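Local coordinates for erythrocyte binding antigen 140 (Plasmodium falciparum, PDB 4GF2), which probably binds a receptor on the host erythrocyte surface, through the two Duffy-binding-like domains that make up most of this part of the longer antigen, at residues N99-D104 and K140-K145; I62-V67 and W151-V156. The protein carries 3 engineered substitutions. One frame throughout, in Å; residues are numbered along the deposited sequence.

Interaction 1 (N99-D104 and K140-K145)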
ATOM      1  N   ASN A  99      -2.279 -37.676  21.416  1.00 41.79           N
ATOM      2  CA  ASN A  99      -3.544 -37.292  20.803  1.00 40.27           C
ATOM      3  C   ASN A  99      -3.752 -37.852  19.397  1.00 40.65           C
ATOM      4  O   ASN A  99      -4.879 -38.122  18.999  1.00 40.27           O
ATOM      5  CB  ASN A  99      -3.689 -35.772  20.818  1.00 40.07           C
ATOM      6  CG  ASN A  99      -3.984 -35.239  22.206  1.00 41.18           C
ATOM      7  OD1 ASN A  99      -4.464 -35.973  23.066  1.00 40.55           O
ATOM      8  ND2 ASN A  99      -3.706 -33.963  22.429  1.00 43.00           N
ATOM      9  N   SER A 100      -2.672 -38.034  18.649  1.00 40.39           N
ATOM     10  CA  SER A 100      -2.773 -38.662  17.337  1.00 45.08           C
ATOM     11  C   SER A 100      -2.930 -40.171  17.487  1.00 47.33           C
ATOM     12  O   SER A 100      -3.324 -40.866  16.547  1.00 51.29           O
ATOM     13  CB  SER A 100      -1.543 -38.344  16.489  1.00 46.00           C
ATOM     14  OG  SER A 100      -0.362 -38.842  17.090  1.00 45.51           O
ATOM     15  N   PHE A 101      -2.614 -40.674  18.675  1.00 44.92           N
ATOM     16  CA  PHE A 101      -2.751 -42.093  18.958  1.00 44.29           C
ATOM     17  C   PHE A 101      -4.167 -42.433  19.423  1.00 46.48           C
ATOM     18  O   PHE A 101      -4.672 -43.516  19.129  1.00 49.94           O
ATOM     19  CB  PHE A 101      -1.730 -42.526  20.013  1.00 41.49           C
ATOM     20  CG  PHE A 101      -1.801 -43.986  20.362  1.00 43.56           C
ATOM     21  CD1 PHE A 101      -1.493 -44.953  19.418  1.00 46.21           C
ATOM     22  CD2 PHE A 101      -2.174 -44.392  21.632  1.00 46.19           C
ATOM     23  CE1 PHE A 101      -1.560 -46.298  19.733  1.00 50.01           C
ATOM     24  CE2 PHE A 101      -2.239 -45.734  21.955  1.00 49.89           C
ATOM     25  CZ  PHE A 101      -1.933 -46.688  21.005  1.00 51.93           C
ATOM     26  N   ILE A 102      -4.809 -41.507  20.135  1.00 45.94           N
ATOM     27  CA  ILE A 102      -6.132 -41.770  20.701  1.00 49.55           C
ATOM     28  C   ILE A 102      -7.263 -41.094  19.927  1.00 53.54           C
ATOM     29  O   ILE A 102      -8.360 -40.907  20.455  1.00 58.40           O
ATOM     30  CB  ILE A 102      -6.217 -41.360  22.188  1.00 48.74           C
ATOM     31  CG1 ILE A 102      -6.076 -39.844  22.346  1.00 47.40           C
ATOM     32  CG2 ILE A 102      -5.153 -42.091  22.995  1.00 46.82           C
ATOM     33  CD1 ILE A 102      -6.209 -39.365  23.780  1.00 46.79           C
ATOM     34  N   GLY A 103      -6.995 -40.738  18.674  1.00 51.94           N
ATOM     35  CA  GLY A 103      -8.028 -40.231  17.787  1.00 53.45           C
ATOM     36  C   GLY A 103      -8.477 -38.805  18.061  1.00 52.91           C
ATOM     37  O   GLY A 103      -9.642 -38.471  17.868  1.00 54.08           O
ATOM     38  N   ASP A 104      -7.556 -37.959  18.508  1.00 53.10           N
ATOM     39  CA  ASP A 104      -7.851 -36.540  18.690  1.00 57.69           C
ATOM     40  C   ASP A 104      -6.808 -35.703  17.955  1.00 58.75           C
ATOM     41  O   ASP A 104      -5.966 -35.053  18.572  1.00 58.92           O
ATOM     42  CB  ASP A 104      -7.882 -36.179  20.175  1.00 59.03           C
ATOM     43  CG  ASP A 104      -8.166 -34.704  20.411  1.00 62.92           C
ATOM     44  OD1 ASP A 104      -8.809 -34.076  19.546  1.00 63.11           O
ATOM     45  OD2 ASP A 104      -7.739 -34.171  21.459  1.00 66.31           O
ATOM     46  N   LYS A 140      -6.611 -45.781  24.391  1.00 51.03           N
ATOM     47  CA  LYS A 140      -6.579 -44.845  25.503  1.00 51.28           C
ATOM     48  C   LYS A 140      -6.055 -45.550  26.748  1.00 50.51           C
ATOM     49  O   LYS A 140      -5.196 -45.024  27.453  1.00 49.65           O
ATOM     50  CB  LYS A 140      -7.967 -44.247  25.744  1.00 57.20           C
ATOM     51  CG  LYS A 140      -8.406 -43.312  24.632  1.00 61.60           C
ATOM     52  CD  LYS A 140      -9.867 -42.908  24.743  1.00 69.53           C
ATOM     53  CE  LYS A 140     -10.060 -41.764  25.722  1.00 72.32           C
ATOM     54  NZ  LYS A 140     -11.258 -40.947  25.382  1.00 76.64           N
ATOM     55  N   GLU A 141      -6.560 -46.751  27.003  1.00 51.96           N
ATOM     56  CA  GLU A 141      -6.089 -47.541  28.133  1.00 53.45           C
ATOM     57  C   GLU A 141      -4.606 -47.868  27.964  1.00 52.06           C
ATOM     58  O   GLU A 141      -3.829 -47.773  28.910  1.00 52.80           O
ATOM     59  CB  GLU A 141      -6.906 -48.827  28.264  1.00 59.98           C
ATOM     60  CG  GLU A 141      -8.380 -48.596  28.569  1.00 67.49           C
ATOM     61  CD  GLU A 141      -9.160 -49.892  28.707  1.00 78.26           C
ATOM     62  OE1 GLU A 141      -8.648 -50.831  29.349  1.00 81.56           O
ATOM     63  OE2 GLU A 141     -10.285 -49.970  28.168  1.00 82.64           O
ATOM     64  N   TRP A 142      -4.214 -48.245  26.752  1.00 51.57           N
ATOM     65  CA  TRP A 142      -2.826 -48.594  26.484  1.00 49.34           C
ATOM     66  C   TRP A 142      -1.920 -47.407  26.790  1.00 46.88           C
ATOM     67  O   TRP A 142      -0.888 -47.548  27.446  1.00 45.08           O
ATOM     68  CB  TRP A 142      -2.654 -49.032  25.030  1.00 48.61           C
ATOM     69  CG  TRP A 142      -1.264 -49.483  24.714  1.00 47.30           C
ATOM     70  CD1 TRP A 142      -0.797 -50.763  24.726  1.00 49.92           C
ATOM     71  CD2 TRP A 142      -0.155 -48.653  24.345  1.00 45.99           C
ATOM     72  NE1 TRP A 142       0.533 -50.785  24.383  1.00 49.44           N
ATOM     73  CE2 TRP A 142       0.952 -49.503  24.146  1.00 47.70           C
ATOM     74  CE3 TRP A 142       0.011 -47.277  24.167  1.00 44.92           C
ATOM     75  CZ2 TRP A 142       2.206 -49.019  23.779  1.00 47.63           C
ATOM     76  CZ3 TRP A 142       1.255 -46.800  23.803  1.00 44.93           C
ATOM     77  CH2 TRP A 142       2.337 -47.668  23.612  1.00 46.03           C
ATOM     78  N   TRP A 143      -2.309 -46.228  26.321  1.00 47.25           N
ATOM     79  CA  TRP A 143      -1.535 -45.033  26.601  1.00 44.89           C
ATOM     80  C   TRP A 143      -1.422 -44.833  28.109  1.00 50.02           C
ATOM     81  O   TRP A 143      -0.346 -44.528  28.624  1.00 50.80           O
ATOM     82  CB  TRP A 143      -2.162 -43.801  25.945  1.00 41.27           C
ATOM     83  CG  TRP A 143      -1.305 -42.593  26.090  1.00 38.74           C
ATOM     84  CD1 TRP A 143      -1.447 -41.590  27.002  1.00 39.28           C
ATOM     85  CD2 TRP A 143      -0.150 -42.268  25.312  1.00 37.69           C
ATOM     86  NE1 TRP A 143      -0.454 -40.654  26.834  1.00 38.27           N
ATOM     87  CE2 TRP A 143       0.356 -41.050  25.802  1.00 36.78           C
ATOM     88  CE3 TRP A 143       0.505 -42.888  24.244  1.00 39.24           C
ATOM     89  CZ2 TRP A 143       1.483 -40.440  25.264  1.00 35.51           C
ATOM     90  CZ3 TRP A 143       1.624 -42.280  23.709  1.00 38.67           C
ATOM     91  CH2 TRP A 143       2.102 -41.069  24.220  1.00 36.53           C
ATOM     92  N   GLU A 144      -2.533 -45.017  28.814  1.00 54.78           N
ATOM     93  CA  GLU A 144      -2.555 -44.843  30.261  1.00 59.15           C
ATOM     94  C   GLU A 144      -1.428 -45.628  30.921  1.00 55.84           C
ATOM     95  O   GLU A 144      -0.722 -45.113  31.788  1.00 56.05           O
ATOM     96  CB  GLU A 144      -3.900 -45.296  30.835  1.00 68.82           C
ATOM     97  CG  GLU A 144      -4.751 -44.175  31.408  1.00 74.34           C
ATOM     98  CD  GLU A 144      -4.112 -43.505  32.611  1.00 76.31           C
ATOM     99  OE1 GLU A 144      -3.942 -44.177  33.651  1.00 79.08           O
ATOM    100  OE2 GLU A 144      -3.779 -42.304  32.515  1.00 74.95           O
ATOM    101  N   LYS A 145      -1.256 -46.874  30.497  1.00 52.57           N
ATOM    102  CA  LYS A 145      -0.312 -47.774  31.144  1.00 50.94           C
ATOM    103  C   LYS A 145       1.134 -47.561  30.697  1.00 47.42           C
ATOM    104  O   LYS A 145       2.068 -47.922  31.413  1.00 50.17           O
ATOM    105  CB  LYS A 145      -0.733 -49.225  30.904  1.00 54.96           C
ATOM    106  CG  LYS A 145      -1.966 -49.620  31.709  1.00 64.20           C
ATOM    107  CD  LYS A 145      -2.866 -50.586  30.961  1.00 75.54           C
ATOM    108  CE  LYS A 145      -4.144 -50.853  31.750  1.00 85.23           C
ATOM    109  NZ  LYS A 145      -5.098 -51.740  31.029  1.00 91.34           N
TER
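Three aromatic side chains come together because each shares the same first torsion: CG lies anti to the backbone N in Phe101 (chi1 -180°), in Trp142 (chi1 -177°) and in Trp143, which sends the rings toward the other segment, where the end of helix 83-101 meets the middle of helix 132-155. The site belongs to the first Duffy-binding-like domain, a mainly helical fold. Phe101 is the central group. Its CE2 reaches CE3 of Trp142 at 3.5 Å and its CZ comes within 3.8 Å of the same carbon, while the ring centroid is 5.2 Å from that of the Trp142 six-membered ring. With planes inclined at 59°, the pair is oblique, neither a stack nor an edge-to-face contact, although the two side chains run nearly perpendicular to each other. On the same side of the ring, the adjacent ortho carbon CD2 of Phe101 touches CE3 of Trp143 at 4.0 Å. Phe101 thus borders both indoles, and all three residues are buried. Trp142 is also packed edge-to-face against Phe59, and Trp143 meets Phe94, so the cluster spreads into helices 56-78 and 83-101. No hydrogen bond joins the two segments; beside them, Lys139 NZ donates to the carbonyl oxygen of Phe101. The chain turns away from the helix with an i+5 to i bond, Asp104 N to Asn99 O at 2.7 Å, passing through Gly103, whose phi is positive. Towards the more open side, the aliphatic stem of Lys140 lies across Ile102 at roughly a right angle. Lys140 CG is equidistant from two carbons of Ile102, at 3.8 Å from CB and 3.8 Å from CG2.

Interaction 2 (I62-V67 and W151-V156); sequences IFLISV and WNHMIV
The carbonyl oxygen of His153 is gripped by two donors, Asn68 ND2, from the residue next to Val67 on helix 56-78, and, weakly, Val156 N at 3.5 Å, and the same residue carries its imidazole over to Leu64. This ties the last turns of helix 132-155 to helix 56-78 within the first Duffy-binding-like domain. The short segments cross at -44° with axes 8.6 Å apart, and Val67 and Met154 bring the backbones nearest, their CA atoms 4.9 Å apart. With CG anti to the backbone N (chi1 -180°), His153 projects toward the other helix, and Leu64 O meets the imidazole at its edge, in the ring plane, 3.1 Å from CD2. That is a close C-H to oxygen approach rather than a hydrogen bond. Leu64 CD2 rests 3.7 Å from His153 CB, packing the leucine against the root of the ring. ND1 has a weak hydrogen bond to a bound glycerol, probably from the crystallisation liquor. About a turn further along helix 56-78, and one residue on from His153, Val67 and Met154 meet at their roots: CB to CB is 3.7 Å, with Val67 CG2 against Met154 CB. Met154, extended beyond CG, runs past Val67 at about a right angle, its CG 3.4 Å from Val67 O, and continues towards Leu90 and Phe94 of helix 83-101. Behind the interface, Ser66 OG and Ser66 N reach Ile62 O from opposite faces of its carbonyl plane, the hydroxyl at 2.9 Å, which gives this buried serine's hydroxyl an acceptor within its own helix. The contact is thus mainly van der Waals, with no hydrogen bond between the two segments except the nearby polar link from Asn68 to His153 O.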
ATOM      1  N   ILE A  62       8.972 -49.806  19.287  1.00 49.73           N
ATOM      2  CA  ILE A  62       9.022 -48.833  18.202  1.00 48.74           C
ATOM      3  C   ILE A  62       8.509 -47.476  18.667  1.00 47.45           C
ATOM      4  O   ILE A  62       8.965 -46.433  18.198  1.00 47.79           O
ATOM      5  CB  ILE A  62       8.196 -49.299  16.987  1.00 49.97           C
ATOM      6  CG1 ILE A  62       8.762 -50.608  16.427  1.00 53.68           C
ATOM      7  CG2 ILE A  62       8.178 -48.225  15.906  1.00 47.94           C
ATOM      8  CD1 ILE A  62      10.217 -50.522  15.987  1.00 54.80           C
ATOM      9  N   PHE A  63       7.557 -47.490  19.590  1.00 46.81           N
ATOM     10  CA  PHE A  63       7.024 -46.252  20.132  1.00 44.21           C
ATOM     11  C   PHE A  63       8.111 -45.576  20.953  1.00 42.49           C
ATOM     12  O   PHE A  63       8.289 -44.358  20.890  1.00 40.84           O
ATOM     13  CB  PHE A  63       5.799 -46.533  20.998  1.00 44.79           C
ATOM     14  CG  PHE A  63       4.709 -45.510  20.864  1.00 45.53           C
ATOM     15  CD1 PHE A  63       5.006 -44.164  20.745  1.00 44.44           C
ATOM     16  CD2 PHE A  63       3.382 -45.901  20.855  1.00 48.68           C
ATOM     17  CE1 PHE A  63       3.997 -43.227  20.622  1.00 45.59           C
ATOM     18  CE2 PHE A  63       2.372 -44.972  20.733  1.00 49.71           C
ATOM     19  CZ  PHE A  63       2.678 -43.636  20.616  1.00 48.51           C
ATOM     20  N   LEU A  64       8.850 -46.376  21.717  1.00 43.77           N
ATOM     21  CA  LEU A  64       9.943 -45.850  22.523  1.00 43.54           C
ATOM     22  C   LEU A  64      10.995 -45.208  21.626  1.00 46.15           C
ATOM     23  O   LEU A  64      11.547 -44.153  21.949  1.00 46.54           O
ATOM     24  CB  LEU A  64      10.570 -46.959  23.367  1.00 43.07           C
ATOM     25  CG  LEU A  64       9.750 -47.407  24.579  1.00 41.86           C
ATOM     26  CD1 LEU A  64      10.279 -48.725  25.129  1.00 42.15           C
ATOM     27  CD2 LEU A  64       9.762 -46.336  25.662  1.00 42.02           C
ATOM     28  N   ILE A  65      11.261 -45.846  20.490  1.00 49.03           N
ATOM     29  CA  ILE A  65      12.227 -45.325  19.536  1.00 49.68           C
ATOM     30  C   ILE A  65      11.745 -44.010  18.939  1.00 48.57           C
ATOM     31  O   ILE A  65      12.526 -43.081  18.740  1.00 49.43           O
ATOM     32  CB  ILE A  65      12.482 -46.326  18.402  1.00 51.42           C
ATOM     33  CG1 ILE A  65      13.257 -47.533  18.936  1.00 52.85           C
ATOM     34  CG2 ILE A  65      13.259 -45.661  17.269  1.00 51.26           C
ATOM     35  CD1 ILE A  65      13.372 -48.680  17.953  1.00 55.51           C
ATOM     36  N   SER A  66      10.453 -43.931  18.653  1.00 47.28           N
ATOM     37  CA  SER A  66       9.888 -42.742  18.038  1.00 45.38           C
ATOM     38  C   SER A  66      10.016 -41.514  18.943  1.00 42.50           C
ATOM     39  O   SER A  66      10.480 -40.466  18.502  1.00 41.81           O
ATOM     40  CB  SER A  66       8.427 -42.985  17.674  1.00 46.35           C
ATOM     41  OG  SER A  66       8.324 -44.007  16.700  1.00 49.45           O
ATOM     42  N   VAL A  67       9.611 -41.635  20.204  1.00 40.82           N
ATOM     43  CA  VAL A  67       9.642 -40.486  21.107  1.00 38.66           C
ATOM     44  C   VAL A  67      11.074 -40.047  21.403  1.00 39.63           C
ATOM     45  O   VAL A  67      11.379 -38.854  21.406  1.00 38.62           O
ATOM     46  CB  VAL A  67       8.891 -40.753  22.437  1.00 36.26           C
ATOM     47  CG1 VAL A  67       7.429 -41.046  22.166  1.00 37.36           C
ATOM     48  CG2 VAL A  67       9.538 -41.891  23.225  1.00 34.99           C
ATOM     49  N   TRP A 151       7.259 -41.132  28.273  1.00 39.35           N
ATOM     50  CA  TRP A 151       7.751 -39.793  28.571  1.00 38.28           C
ATOM     51  C   TRP A 151       9.176 -39.868  29.101  1.00 40.90           C
ATOM     52  O   TRP A 151      10.079 -39.211  28.581  1.00 42.50           O
ATOM     53  CB  TRP A 151       6.850 -39.109  29.595  1.00 36.14           C
ATOM     54  CG  TRP A 151       7.425 -37.846  30.155  1.00 35.02           C
ATOM     55  CD1 TRP A 151       7.847 -37.636  31.435  1.00 35.21           C
ATOM     56  CD2 TRP A 151       7.642 -36.616  29.455  1.00 35.05           C
ATOM     57  NE1 TRP A 151       8.308 -36.351  31.576  1.00 34.92           N
ATOM     58  CE2 TRP A 151       8.195 -35.704  30.375  1.00 34.30           C
ATOM     59  CE3 TRP A 151       7.424 -36.197  28.138  1.00 36.31           C
ATOM     60  CZ2 TRP A 151       8.533 -34.399  30.024  1.00 33.90           C
ATOM     61  CZ3 TRP A 151       7.763 -34.901  27.789  1.00 36.53           C
ATOM     62  CH2 TRP A 151       8.310 -34.017  28.727  1.00 35.26           C
ATOM     63  N   ASN A 152       9.372 -40.678  30.133  1.00 40.92           N
ATOM     64  CA  ASN A 152      10.686 -40.829  30.739  1.00 40.64           C
ATOM     65  C   ASN A 152      11.766 -41.153  29.716  1.00 41.06           C
ATOM     66  O   ASN A 152      12.861 -40.596  29.770  1.00 41.88           O
ATOM     67  CB  ASN A 152      10.650 -41.905  31.820  1.00 42.24           C
ATOM     68  CG  ASN A 152       9.985 -41.424  33.091  1.00 44.97           C
ATOM     69  OD1 ASN A 152       9.927 -40.222  33.352  1.00 46.94           O
ATOM     70  ND2 ASN A 152       9.486 -42.357  33.892  1.00 47.04           N
ATOM     71  N   HIS A 153      11.454 -42.046  28.782  1.00 40.93           N
ATOM     72  CA  HIS A 153      12.436 -42.470  27.794  1.00 40.05           C
ATOM     73  C   HIS A 153      12.625 -41.397  26.730  1.00 37.74           C
ATOM     74  O   HIS A 153      13.707 -41.259  26.149  1.00 39.05           O
ATOM     75  CB  HIS A 153      12.011 -43.785  27.146  1.00 40.61           C
ATOM     76  CG  HIS A 153      12.977 -44.284  26.119  1.00 41.91           C
ATOM     77  ND1 HIS A 153      14.222 -44.776  26.446  1.00 43.55           N
ATOM     78  CD2 HIS A 153      12.884 -44.361  24.770  1.00 41.94           C
ATOM     79  CE1 HIS A 153      14.854 -45.138  25.343  1.00 44.72           C
ATOM     80  NE2 HIS A 153      14.064 -44.897  24.313  1.00 43.80           N
ATOM     81  N   MET A 154      11.569 -40.631  26.483  1.00 34.82           N
ATOM     82  CA  MET A 154      11.635 -39.546  25.508  1.00 34.64           C
ATOM     83  C   MET A 154      12.656 -38.492  25.926  1.00 33.60           C
ATOM     84  O   MET A 154      13.362 -37.937  25.089  1.00 32.93           O
ATOM     85  CB  MET A 154      10.263 -38.885  25.337  1.00 36.18           C
ATOM     86  CG  MET A 154      10.284 -37.711  24.375  1.00 37.40           C
ATOM     87  SD  MET A 154       8.662 -37.005  24.035  1.00 33.16           S
ATOM     88  CE  MET A 154       9.089 -35.902  22.694  1.00 27.77           C
ATOM     89  N   ILE A 155      12.739 -38.217  27.221  1.00 35.08           N
ATOM     90  CA  ILE A 155      13.604 -37.141  27.690  1.00 37.00           C
ATOM     91  C   ILE A 155      14.869 -37.649  28.372  1.00 39.03           C
ATOM     92  O   ILE A 155      15.666 -36.850  28.862  1.00 39.45           O
ATOM     93  CB  ILE A 155      12.861 -36.211  28.669  1.00 37.88           C
ATOM     94  CG1 ILE A 155      12.500 -36.961  29.952  1.00 39.38           C
ATOM     95  CG2 ILE A 155      11.619 -35.636  28.010  1.00 37.34           C
ATOM     96  CD1 ILE A 155      11.908 -36.080  31.022  1.00 39.75           C
ATOM     97  N   VAL A 156      15.065 -38.966  28.390  1.00 39.99           N
ATOM     98  CA  VAL A 156      16.143 -39.560  29.181  1.00 41.27           C
ATOM     99  C   VAL A 156      17.524 -38.990  28.843  1.00 43.00           C
ATOM    100  O   VAL A 156      18.374 -38.861  29.718  1.00 45.76           O
ATOM    101  CB  VAL A 156      16.189 -41.094  29.029  1.00 41.02           C
ATOM    102  CG1 VAL A 156      16.611 -41.481  27.623  1.00 42.81           C
ATOM    103  CG2 VAL A 156      17.136 -41.696  30.058  1.00 41.05           C
TER

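Overall arrangement
Interactions 1 and 2 lie about 15 Å apart, centre to centre, in the first Duffy-binding-like domain, some 50 Å from the centre of this elongated chain. Both use helix 132-155, the first at its middle and the second near its C-terminal end; the opposing helices, 83-101 and 56-78, are successive in sequence. Along the chain, 99-104 and 140-145 fall between 62-67 and 151-156, so the shorter-range contact is enclosed by the longer-range one. Phe63 bridges them: its CD2 is 3.4 Å from Trp142 CH2 and its CZ 3.5 Å from Trp143 CZ3. One continuous aromatic-apolar core therefore joins three helices of this domain.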